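Local coordinates for CELL WALL surface anchor family protein (Streptococcus pneumoniae, PDB 2WW8) that serves as the pilus adhesin of the pneumococcus, known as RrgA, and probably recognises host cells through an integrin-like domain, at residues K213-K219 against H584-K590; V223-V228 against R375-V381. The contacts are given in a common frame with arbitrary orientation. Residue numbers count along the deposited sequence, not the author numbering.

Contact 1 of 2, residues K213-K219 against H584-K590; sequences KTVYEQK and HTIVTEK
Strand 214-218 runs antiparallel to strand 587-590, both extended, axes 4.4 Å apart at closest and N-to-C directions at 151°. Val215 faces Lys590 and Glu217 faces Thr588 as hydrogen-bonded pairs; Tyr216 and Glu589 form a non-hydrogen-bonded pair, CA to CA 4.5 Å. Backbone bonds are Val215 N to Lys590 O (2.9 Å), Lys590 N to Val215 O (2.8 Å), Glu217 N to Thr588 O (2.9 Å) and Thr588 N to Glu217 O (2.8 Å).

Tyr216 (chi1 m) shares one face with Glu589. Tyr216 CD1 packs on Val587 CG2 (3.9 Å). The edge of the Tyr216 ring meets the His584 face, offset edge-to-face, centroids 6.0 Å apart. His584 NE2 donates to Glu589 OE1 (2.6 Å), and a water links that OE1 to Tyr216 OH.

On the other face, Glu217 OE2 touches Lys590 CD (3.4 Å); Glu217 OE1 is salt-bridged to Lys221.

This is one antiparallel step of a larger sheet, where the chain enters and leaves a probable von Willebrand A (integrin I-like) domain.

Contact 2 of 2, residues V223-V228 against R375-V381; sequences VPLDVV and RQNSQKV
Arg375 lays one face of its guanidinium over the Pro224 ring, NH1 to Pro224 CG 3.6 Å. The edge of the same group meets Asp226 in a salt bridge, Arg375 NH2 to Asp226 OD1 2.8 Å. The Arg375 side chain bends to get there, with chi1 m, chi2 t and chi3 m. Its backbone also takes part: Arg375 N donates to Asp226 OD2 at 2.7 Å. Ser378 OG lies 2.8 Å from Asp226 OD2. Asp226 (chi1 m) is buried, and Arg269 makes a second salt bridge to its OD1.

Past the loop 375-378, strand 379-381 runs parallel to strand 225-228. Their axes come within 4.8 Å and their directions differ by 13°. Leu225 pairs with Gln379, Asp226 with Lys380 and Val227 with Val381. The backbone bonds are Gln379 N to Pro224 O (2.8 Å), Asp226 N to Gln379 O (3.0 Å), Val381 N to Asp226 O (2.9 Å) and Val228 N to Val381 O (2.9 Å).

These are neighbouring inner strands, 225-232 next to the central 379-386, of a five-stranded parallel sheet, consistent with the Rossmann-like von Willebrand factor A fold. Helix 359-373 leads, through the loop, into strand 379-386 and packs on Val228.

Leu225, Val227, Gln379 and Val381 share one face. Leu225 CD2 meets Gln379 CB at 3.6 Å, and Val227 CG2 lies 4.1 Å from Val381 CB. A water joins Val223 O to Gln379 OE1, while Gln379 NE2 is hydrogen-bonded to Asp533. Lys380 NZ turns back to its own loop, donating to Arg375 O (2.8 Å) and Ser378 O (3.0 Å).

In the fold
The centres of contacts 1 and 2 lie about 15 Å apart. Along the chain, 213-219 comes first, then 223-228, 375-381 and 584-590, so contact 2 falls wholly between the two halves of contact 1. Strand 203-218 belongs to a large antiparallel sheet, and strand 225-232 is the first strand of the parallel sheet along the chain. The return path runs from helix 575-583 into strand 587-591. The contacts touch directly: Gln218 packs on Val223, Pro224 and Leu225, and Ile586 packs on Gln379 and Val381. The domain with the parallel sheet is thus inserted between two paired strands, which join its base to the rest of the elongated adhesin.

Contact 1 of 2, residues K213-K219 against H584-K590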
ATOM      1  N   LYS A 213     -12.881  -3.949 -10.831  1.00 12.75           N
ATOM      2  CA  LYS A 213     -13.386  -5.292 -10.616  1.00 11.72           C
ATOM      3  C   LYS A 213     -14.079  -5.758 -11.905  1.00 12.46           C
ATOM      4  O   LYS A 213     -14.835  -5.009 -12.536  1.00 11.91           O
ATOM      5  CB  LYS A 213     -14.374  -5.308  -9.437  1.00 12.14           C
ATOM      6  CG  LYS A 213     -14.931  -6.707  -9.108  1.00 15.52           C
ATOM      7  CD  LYS A 213     -15.779  -6.730  -7.839  1.00 18.58           C
ATOM      8  CE  LYS A 213     -15.013  -6.261  -6.577  1.00 22.02           C
ATOM      9  NZ  LYS A 213     -15.904  -6.205  -5.347  1.00 20.40           N
ATOM     10  N   THR A 214     -13.826  -7.001 -12.297  1.00 11.32           N
ATOM     11  CA  THR A 214     -14.555  -7.605 -13.389  1.00 11.93           C
ATOM     12  C   THR A 214     -15.762  -8.386 -12.825  1.00 12.47           C
ATOM     13  O   THR A 214     -15.593  -9.272 -11.984  1.00 12.12           O
ATOM     14  CB  THR A 214     -13.599  -8.527 -14.249  1.00 12.75           C
ATOM     15  OG1 THR A 214     -12.507  -7.725 -14.742  1.00 17.91           O
ATOM     16  CG2 THR A 214     -14.371  -9.099 -15.448  1.00 11.47           C
ATOM     17  N   VAL A 215     -16.965  -8.096 -13.331  1.00 12.88           N
ATOM     18  CA  VAL A 215     -18.240  -8.712 -12.905  1.00 12.30           C
ATOM     19  C   VAL A 215     -18.753  -9.592 -14.039  1.00 13.04           C
ATOM     20  O   VAL A 215     -18.831  -9.127 -15.190  1.00 11.88           O
ATOM     21  CB  VAL A 215     -19.310  -7.646 -12.579  1.00 12.41           C
ATOM     22  CG1 VAL A 215     -20.515  -8.334 -11.902  1.00 13.12           C
ATOM     23  CG2 VAL A 215     -18.715  -6.591 -11.675  1.00 15.57           C
ATOM     24  N   TYR A 216     -19.051 -10.866 -13.755  1.00 11.72           N
ATOM     25  CA  TYR A 216     -19.627 -11.726 -14.761  1.00 14.09           C
ATOM     26  C   TYR A 216     -21.121 -11.827 -14.452  1.00 17.27           C
ATOM     27  O   TYR A 216     -21.497 -12.029 -13.297  1.00 18.58           O
ATOM     28  CB  TYR A 216     -18.950 -13.098 -14.683  1.00 13.70           C
ATOM     29  CG  TYR A 216     -17.458 -13.004 -14.929  1.00 11.80           C
ATOM     30  CD1 TYR A 216     -16.968 -12.829 -16.222  1.00  8.88           C
ATOM     31  CD2 TYR A 216     -16.550 -13.085 -13.870  1.00 12.54           C
ATOM     32  CE1 TYR A 216     -15.615 -12.710 -16.466  1.00 11.77           C
ATOM     33  CE2 TYR A 216     -15.191 -12.974 -14.093  1.00 15.67           C
ATOM     34  CZ  TYR A 216     -14.746 -12.802 -15.394  1.00 17.53           C
ATOM     35  OH  TYR A 216     -13.406 -12.679 -15.629  1.00 18.03           O
ATOM     36  N   GLU A 217     -22.000 -11.715 -15.438  1.00 18.35           N
ATOM     37  CA  GLU A 217     -23.423 -11.796 -15.113  1.00 20.82           C
ATOM     38  C   GLU A 217     -24.021 -12.865 -16.006  1.00 21.82           C
ATOM     39  O   GLU A 217     -23.703 -12.952 -17.195  1.00 20.44           O
ATOM     40  CB  GLU A 217     -24.115 -10.423 -15.267  1.00 20.72           C
ATOM     41  CG  GLU A 217     -23.410  -9.271 -14.523  1.00 30.40           C
ATOM     42  CD  GLU A 217     -24.007  -7.862 -14.742  1.00 40.32           C
ATOM     43  OE1 GLU A 217     -25.249  -7.759 -14.898  1.00 43.87           O
ATOM     44  OE2 GLU A 217     -23.239  -6.856 -14.754  1.00 42.43           O
ATOM     45  N   GLN A 218     -24.879 -13.706 -15.433  1.00 24.09           N
ATOM     46  CA  GLN A 218     -25.481 -14.749 -16.228  1.00 27.16           C
ATOM     47  C   GLN A 218     -26.573 -14.124 -17.065  1.00 29.40           C
ATOM     48  O   GLN A 218     -27.062 -13.034 -16.813  1.00 27.38           O
ATOM     49  CB  GLN A 218     -26.089 -15.906 -15.438  1.00 26.76           C
ATOM     50  CG  GLN A 218     -25.144 -16.662 -14.529  1.00 31.55           C
ATOM     51  CD  GLN A 218     -25.021 -16.008 -13.155  1.00 35.97           C
ATOM     52  OE1 GLN A 218     -25.679 -14.987 -12.823  1.00 42.37           O
ATOM     53  NE2 GLN A 218     -24.146 -16.579 -12.351  1.00 32.87           N
ATOM     54  N   LYS A 219     -26.958 -14.853 -18.093  1.00 34.53           N
ATOM     55  CA  LYS A 219     -28.058 -14.354 -18.916  1.00 39.60           C
ATOM     56  C   LYS A 219     -29.340 -14.103 -18.079  1.00 42.48           C
ATOM     57  O   LYS A 219     -30.146 -13.227 -18.421  1.00 42.93           O
ATOM     58  CB  LYS A 219     -28.129 -15.175 -20.205  1.00 39.22           C
ATOM     59  CG  LYS A 219     -26.651 -15.461 -20.692  1.00 40.42           C
ATOM     60  CD  LYS A 219     -25.940 -14.432 -21.596  1.00 35.22           C
ATOM     61  CE  LYS A 219     -24.427 -14.656 -21.604  1.00 35.52           C
ATOM     62  NZ  LYS A 219     -23.611 -14.459 -22.861  1.00 33.12           N
ATOM     63  N   HIS A 584     -17.617 -17.404 -21.320  1.00 14.04           N
ATOM     64  CA  HIS A 584     -18.269 -16.255 -21.883  1.00 14.41           C
ATOM     65  C   HIS A 584     -19.469 -16.658 -22.763  1.00 14.36           C
ATOM     66  O   HIS A 584     -20.162 -15.787 -23.244  1.00 14.47           O
ATOM     67  CB  HIS A 584     -17.295 -15.324 -22.631  1.00 13.62           C
ATOM     68  CG  HIS A 584     -16.420 -14.505 -21.738  1.00 19.55           C
ATOM     69  ND1 HIS A 584     -15.318 -15.020 -21.089  1.00 24.03           N
ATOM     70  CD2 HIS A 584     -16.469 -13.194 -21.394  1.00 23.46           C
ATOM     71  CE1 HIS A 584     -14.730 -14.075 -20.375  1.00 23.26           C
ATOM     72  NE2 HIS A 584     -15.418 -12.961 -20.540  1.00 24.52           N
ATOM     73  N   THR A 585     -19.787 -17.930 -22.968  1.00 15.01           N
ATOM     74  CA  THR A 585     -21.039 -18.133 -23.689  1.00 15.47           C
ATOM     75  C   THR A 585     -22.189 -18.135 -22.674  1.00 16.05           C
ATOM     76  O   THR A 585     -23.341 -18.136 -23.064  1.00 16.91           O
ATOM     77  CB  THR A 585     -21.071 -19.447 -24.513  1.00 16.15           C
ATOM     78  OG1 THR A 585     -21.058 -20.560 -23.605  1.00 12.95           O
ATOM     79  CG2 THR A 585     -19.902 -19.536 -25.504  1.00 12.88           C
ATOM     80  N   ILE A 586     -21.897 -18.199 -21.381  1.00 16.59           N
ATOM     81  CA  ILE A 586     -22.961 -18.264 -20.390  1.00 16.59           C
ATOM     82  C   ILE A 586     -22.946 -17.059 -19.459  1.00 17.44           C
ATOM     83  O   ILE A 586     -23.910 -16.874 -18.715  1.00 18.37           O
ATOM     84  CB  ILE A 586     -22.977 -19.593 -19.596  1.00 17.28           C
ATOM     85  CG1 ILE A 586     -21.688 -19.813 -18.826  1.00 17.39           C
ATOM     86  CG2 ILE A 586     -23.235 -20.724 -20.608  1.00 18.91           C
ATOM     87  CD1 ILE A 586     -21.616 -21.178 -18.193  1.00 19.16           C
ATOM     88  N   VAL A 587     -21.897 -16.239 -19.521  1.00 14.83           N
ATOM     89  CA  VAL A 587     -21.919 -14.982 -18.756  1.00 16.36           C
ATOM     90  C   VAL A 587     -21.584 -13.827 -19.717  1.00 16.19           C
ATOM     91  O   VAL A 587     -20.830 -14.048 -20.705  1.00 17.78           O
ATOM     92  CB  VAL A 587     -20.946 -15.031 -17.527  1.00 17.04           C
ATOM     93  CG1 VAL A 587     -21.309 -16.165 -16.564  1.00 18.20           C
ATOM     94  CG2 VAL A 587     -19.469 -15.221 -17.960  1.00 14.17           C
ATOM     95  N   THR A 588     -22.025 -12.616 -19.414  1.00 16.42           N
ATOM     96  CA  THR A 588     -21.379 -11.424 -20.015  1.00 17.03           C
ATOM     97  C   THR A 588     -20.445 -10.720 -19.013  1.00 15.23           C
ATOM     98  O   THR A 588     -20.691 -10.666 -17.825  1.00 14.84           O
ATOM     99  CB  THR A 588     -22.407 -10.366 -20.506  1.00 19.25           C
ATOM    100  OG1 THR A 588     -22.819  -9.561 -19.396  1.00 25.22           O
ATOM    101  CG2 THR A 588     -23.657 -10.996 -21.135  1.00 16.18           C
ATOM    102  N   GLU A 589     -19.348 -10.157 -19.475  1.00 12.89           N
ATOM    103  CA  GLU A 589     -18.399  -9.616 -18.555  1.00 15.97           C
ATOM    104  C   GLU A 589     -18.600  -8.080 -18.549  1.00 16.51           C
ATOM    105  O   GLU A 589     -18.833  -7.492 -19.618  1.00 16.86           O
ATOM    106  CB  GLU A 589     -17.043 -10.069 -19.062  1.00 14.63           C
ATOM    107  CG  GLU A 589     -15.955  -9.195 -18.674  1.00 18.86           C
ATOM    108  CD  GLU A 589     -14.589  -9.574 -19.234  1.00 25.17           C
ATOM    109  OE1 GLU A 589     -14.320 -10.747 -19.594  1.00 23.37           O
ATOM    110  OE2 GLU A 589     -13.759  -8.639 -19.290  1.00 27.29           O
ATOM    111  N   LYS A 590     -18.552  -7.430 -17.386  1.00 14.65           N
ATOM    112  CA  LYS A 590     -18.634  -5.967 -17.373  1.00 15.90           C
ATOM    113  C   LYS A 590     -17.623  -5.476 -16.373  1.00 15.76           C
ATOM    114  O   LYS A 590     -17.484  -6.086 -15.313  1.00 18.58           O
ATOM    115  CB  LYS A 590     -20.034  -5.524 -16.919  1.00 16.72           C
ATOM    116  CG  LYS A 590     -21.025  -5.613 -18.064  1.00 22.02           C
ATOM    117  CD  LYS A 590     -22.498  -5.370 -17.703  1.00 32.98           C
ATOM    118  CE  LYS A 590     -23.345  -5.618 -18.979  1.00 33.80           C
ATOM    119  NZ  LYS A 590     -24.799  -5.894 -18.710  1.00 38.86           N
TER
HETATM  120  O   HOH W   1     -12.465 -12.594 -18.487  1.00 32.60           O
HETATM  121  O   HOH W   2     -26.223 -18.044 -18.638  1.00 20.05           O

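Contact 2 of 2, residues V223-V228 against R375-V381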
ATOM      1  N   VAL A 223     -30.358 -16.642 -11.432  1.00 29.18           N
ATOM      2  CA  VAL A 223     -29.950 -18.016 -11.608  1.00 23.03           C
ATOM      3  C   VAL A 223     -28.415 -18.089 -11.508  1.00 20.84           C
ATOM      4  O   VAL A 223     -27.738 -17.831 -12.501  1.00 17.66           O
ATOM      5  CB  VAL A 223     -30.528 -18.614 -12.934  1.00 24.10           C
ATOM      6  CG1 VAL A 223     -30.175 -20.031 -13.163  1.00 17.74           C
ATOM      7  CG2 VAL A 223     -32.069 -18.568 -12.920  1.00 24.50           C
ATOM      8  N   PRO A 224     -27.897 -18.493 -10.331  1.00 16.87           N
ATOM      9  CA  PRO A 224     -26.467 -18.626 -10.147  1.00 16.86           C
ATOM     10  C   PRO A 224     -26.021 -19.932 -10.806  1.00 14.72           C
ATOM     11  O   PRO A 224     -26.863 -20.702 -11.301  1.00 14.76           O
ATOM     12  CB  PRO A 224     -26.328 -18.627  -8.627  1.00 16.35           C
ATOM     13  CG  PRO A 224     -27.494 -19.436  -8.217  1.00 14.80           C
ATOM     14  CD  PRO A 224     -28.616 -18.907  -9.111  1.00 16.75           C
ATOM     15  N   LEU A 225     -24.705 -20.132 -10.823  1.00 13.70           N
ATOM     16  CA  LEU A 225     -24.095 -21.340 -11.417  1.00 12.49           C
ATOM     17  C   LEU A 225     -23.674 -22.361 -10.386  1.00 11.41           C
ATOM     18  O   LEU A 225     -23.122 -21.993  -9.357  1.00 11.40           O
ATOM     19  CB  LEU A 225     -22.808 -20.958 -12.151  1.00 10.98           C
ATOM     20  CG  LEU A 225     -22.950 -19.856 -13.211  1.00 14.20           C
ATOM     21  CD1 LEU A 225     -21.543 -19.537 -13.741  1.00 13.07           C
ATOM     22  CD2 LEU A 225     -23.869 -20.299 -14.368  1.00 12.98           C
ATOM     23  N   ASP A 226     -23.914 -23.637 -10.685  1.00 13.52           N
ATOM     24  CA  ASP A 226     -23.398 -24.800  -9.971  1.00 13.06           C
ATOM     25  C   ASP A 226     -22.528 -25.555 -10.995  1.00 11.87           C
ATOM     26  O   ASP A 226     -23.032 -26.111 -11.972  1.00 14.49           O
ATOM     27  CB  ASP A 226     -24.534 -25.733  -9.451  1.00 10.49           C
ATOM     28  CG  ASP A 226     -25.149 -25.253  -8.119  1.00 14.91           C
ATOM     29  OD1 ASP A 226     -24.487 -24.560  -7.313  1.00 14.57           O
ATOM     30  OD2 ASP A 226     -26.353 -25.513  -7.897  1.00 13.72           O
ATOM     31  N   VAL A 227     -21.231 -25.594 -10.753  1.00 13.55           N
ATOM     32  CA  VAL A 227     -20.265 -26.004 -11.753  1.00 11.59           C
ATOM     33  C   VAL A 227     -19.404 -27.170 -11.244  1.00 12.60           C
ATOM     34  O   VAL A 227     -18.849 -27.104 -10.161  1.00 13.00           O
ATOM     35  CB  VAL A 227     -19.317 -24.830 -12.136  1.00 12.36           C
ATOM     36  CG1 VAL A 227     -18.412 -25.277 -13.249  1.00  9.64           C
ATOM     37  CG2 VAL A 227     -20.138 -23.540 -12.540  1.00  8.77           C
ATOM     38  N   VAL A 228     -19.283 -28.231 -12.046  1.00 12.10           N
ATOM     39  CA  VAL A 228     -18.272 -29.251 -11.743  1.00 12.86           C
ATOM     40  C   VAL A 228     -17.147 -29.153 -12.807  1.00 13.34           C
ATOM     41  O   VAL A 228     -17.398 -29.062 -14.018  1.00 12.89           O
ATOM     42  CB  VAL A 228     -18.871 -30.662 -11.838  1.00 11.18           C
ATOM     43  CG1 VAL A 228     -17.744 -31.745 -11.582  1.00 12.64           C
ATOM     44  CG2 VAL A 228     -20.083 -30.808 -10.807  1.00 11.33           C
ATOM     45  N   ARG A 375     -28.341 -26.740  -6.590  1.00 11.19           N
ATOM     46  CA  ARG A 375     -29.565 -26.069  -6.301  1.00 11.78           C
ATOM     47  C   ARG A 375     -30.642 -26.281  -7.359  1.00 13.18           C
ATOM     48  O   ARG A 375     -30.354 -26.477  -8.530  1.00 12.44           O
ATOM     49  CB  ARG A 375     -29.327 -24.579  -6.031  1.00 10.44           C
ATOM     50  CG  ARG A 375     -28.376 -24.409  -4.840  1.00  7.37           C
ATOM     51  CD  ARG A 375     -27.876 -22.972  -4.872  1.00 11.42           C
ATOM     52  NE  ARG A 375     -26.825 -22.879  -5.884  1.00 13.18           N
ATOM     53  CZ  ARG A 375     -25.972 -21.859  -5.941  1.00  9.68           C
ATOM     54  NH1 ARG A 375     -26.172 -20.829  -5.135  1.00  5.67           N
ATOM     55  NH2 ARG A 375     -25.025 -21.822  -6.863  1.00  9.35           N
ATOM     56  N   GLN A 376     -31.895 -26.205  -6.935  1.00 12.02           N
ATOM     57  CA  GLN A 376     -33.015 -26.298  -7.868  1.00 14.07           C
ATOM     58  C   GLN A 376     -32.989 -25.217  -8.981  1.00 13.95           C
ATOM     59  O   GLN A 376     -33.125 -25.519 -10.171  1.00 17.15           O
ATOM     60  CB  GLN A 376     -34.343 -26.238  -7.104  1.00 12.06           C
ATOM     61  CG  GLN A 376     -35.557 -26.307  -8.093  1.00 15.72           C
ATOM     62  CD  GLN A 376     -36.911 -26.220  -7.422  1.00 21.37           C
ATOM     63  OE1 GLN A 376     -37.626 -25.231  -7.612  1.00 26.18           O
ATOM     64  NE2 GLN A 376     -37.282 -27.231  -6.624  1.00 17.62           N
ATOM     65  N   ASN A 377     -32.832 -23.977  -8.559  1.00 11.30           N
ATOM     66  CA  ASN A 377     -32.744 -22.833  -9.439  1.00 17.70           C
ATOM     67  C   ASN A 377     -31.305 -22.394  -9.625  1.00 18.88           C
ATOM     68  O   ASN A 377     -30.832 -21.478  -8.916  1.00 22.98           O
ATOM     69  CB  ASN A 377     -33.412 -21.642  -8.755  1.00 17.01           C
ATOM     70  CG  ASN A 377     -34.869 -21.928  -8.425  1.00 23.37           C
ATOM     71  OD1 ASN A 377     -35.642 -22.223  -9.332  1.00 30.15           O
ATOM     72  ND2 ASN A 377     -35.228 -21.911  -7.127  1.00 23.02           N
ATOM     73  N   SER A 378     -30.619 -23.084 -10.515  1.00 17.16           N
ATOM     74  CA  SER A 378     -29.222 -22.822 -10.831  1.00 15.38           C
ATOM     75  C   SER A 378     -29.001 -23.347 -12.243  1.00 15.19           C
ATOM     76  O   SER A 378     -29.732 -24.257 -12.715  1.00 14.00           O
ATOM     77  CB  SER A 378     -28.259 -23.469  -9.835  1.00 13.34           C
ATOM     78  OG  SER A 378     -28.164 -24.884  -9.980  1.00 13.37           O
ATOM     79  N   GLN A 379     -28.002 -22.750 -12.899  1.00 14.98           N
ATOM     80  CA  GLN A 379     -27.582 -23.235 -14.181  1.00 13.58           C
ATOM     81  C   GLN A 379     -26.469 -24.253 -13.906  1.00 13.12           C
ATOM     82  O   GLN A 379     -25.481 -23.900 -13.261  1.00 12.45           O
ATOM     83  CB  GLN A 379     -26.957 -22.089 -14.963  1.00 15.09           C
ATOM     84  CG  GLN A 379     -26.672 -22.508 -16.431  1.00 14.67           C
ATOM     85  CD  GLN A 379     -26.460 -21.286 -17.372  1.00 16.28           C
ATOM     86  OE1 GLN A 379     -26.530 -20.119 -16.940  1.00 16.04           O
ATOM     87  NE2 GLN A 379     -26.167 -21.562 -18.671  1.00 16.13           N
ATOM     88  N   LYS A 380     -26.619 -25.481 -14.383  1.00 12.59           N
ATOM     89  CA  LYS A 380     -25.680 -26.569 -13.986  1.00 14.41           C
ATOM     90  C   LYS A 380     -24.697 -26.785 -15.125  1.00 14.14           C
ATOM     91  O   LYS A 380     -25.112 -26.931 -16.270  1.00 14.21           O
ATOM     92  CB  LYS A 380     -26.432 -27.867 -13.643  1.00 15.77           C
ATOM     93  CG  LYS A 380     -27.290 -27.643 -12.374  1.00 19.81           C
ATOM     94  CD  LYS A 380     -28.690 -28.178 -12.471  1.00 22.33           C
ATOM     95  CE  LYS A 380     -29.571 -27.910 -11.268  1.00 22.23           C
ATOM     96  NZ  LYS A 380     -30.522 -26.745 -11.285  1.00 18.86           N
ATOM     97  N   VAL A 381     -23.392 -26.740 -14.829  1.00 13.09           N
ATOM     98  CA  VAL A 381     -22.354 -26.699 -15.852  1.00 13.00           C
ATOM     99  C   VAL A 381     -21.281 -27.739 -15.526  1.00 12.90           C
ATOM    100  O   VAL A 381     -20.933 -27.901 -14.366  1.00 13.60           O
ATOM    101  CB  VAL A 381     -21.727 -25.270 -15.918  1.00 12.31           C
ATOM    102  CG1 VAL A 381     -20.657 -25.106 -17.071  1.00 13.95           C
ATOM    103  CG2 VAL A 381     -22.868 -24.195 -16.069  1.00 11.62           C
TER
HETATM  104  O   HOH W   3     -28.123 -18.494 -15.556  1.00 43.90           O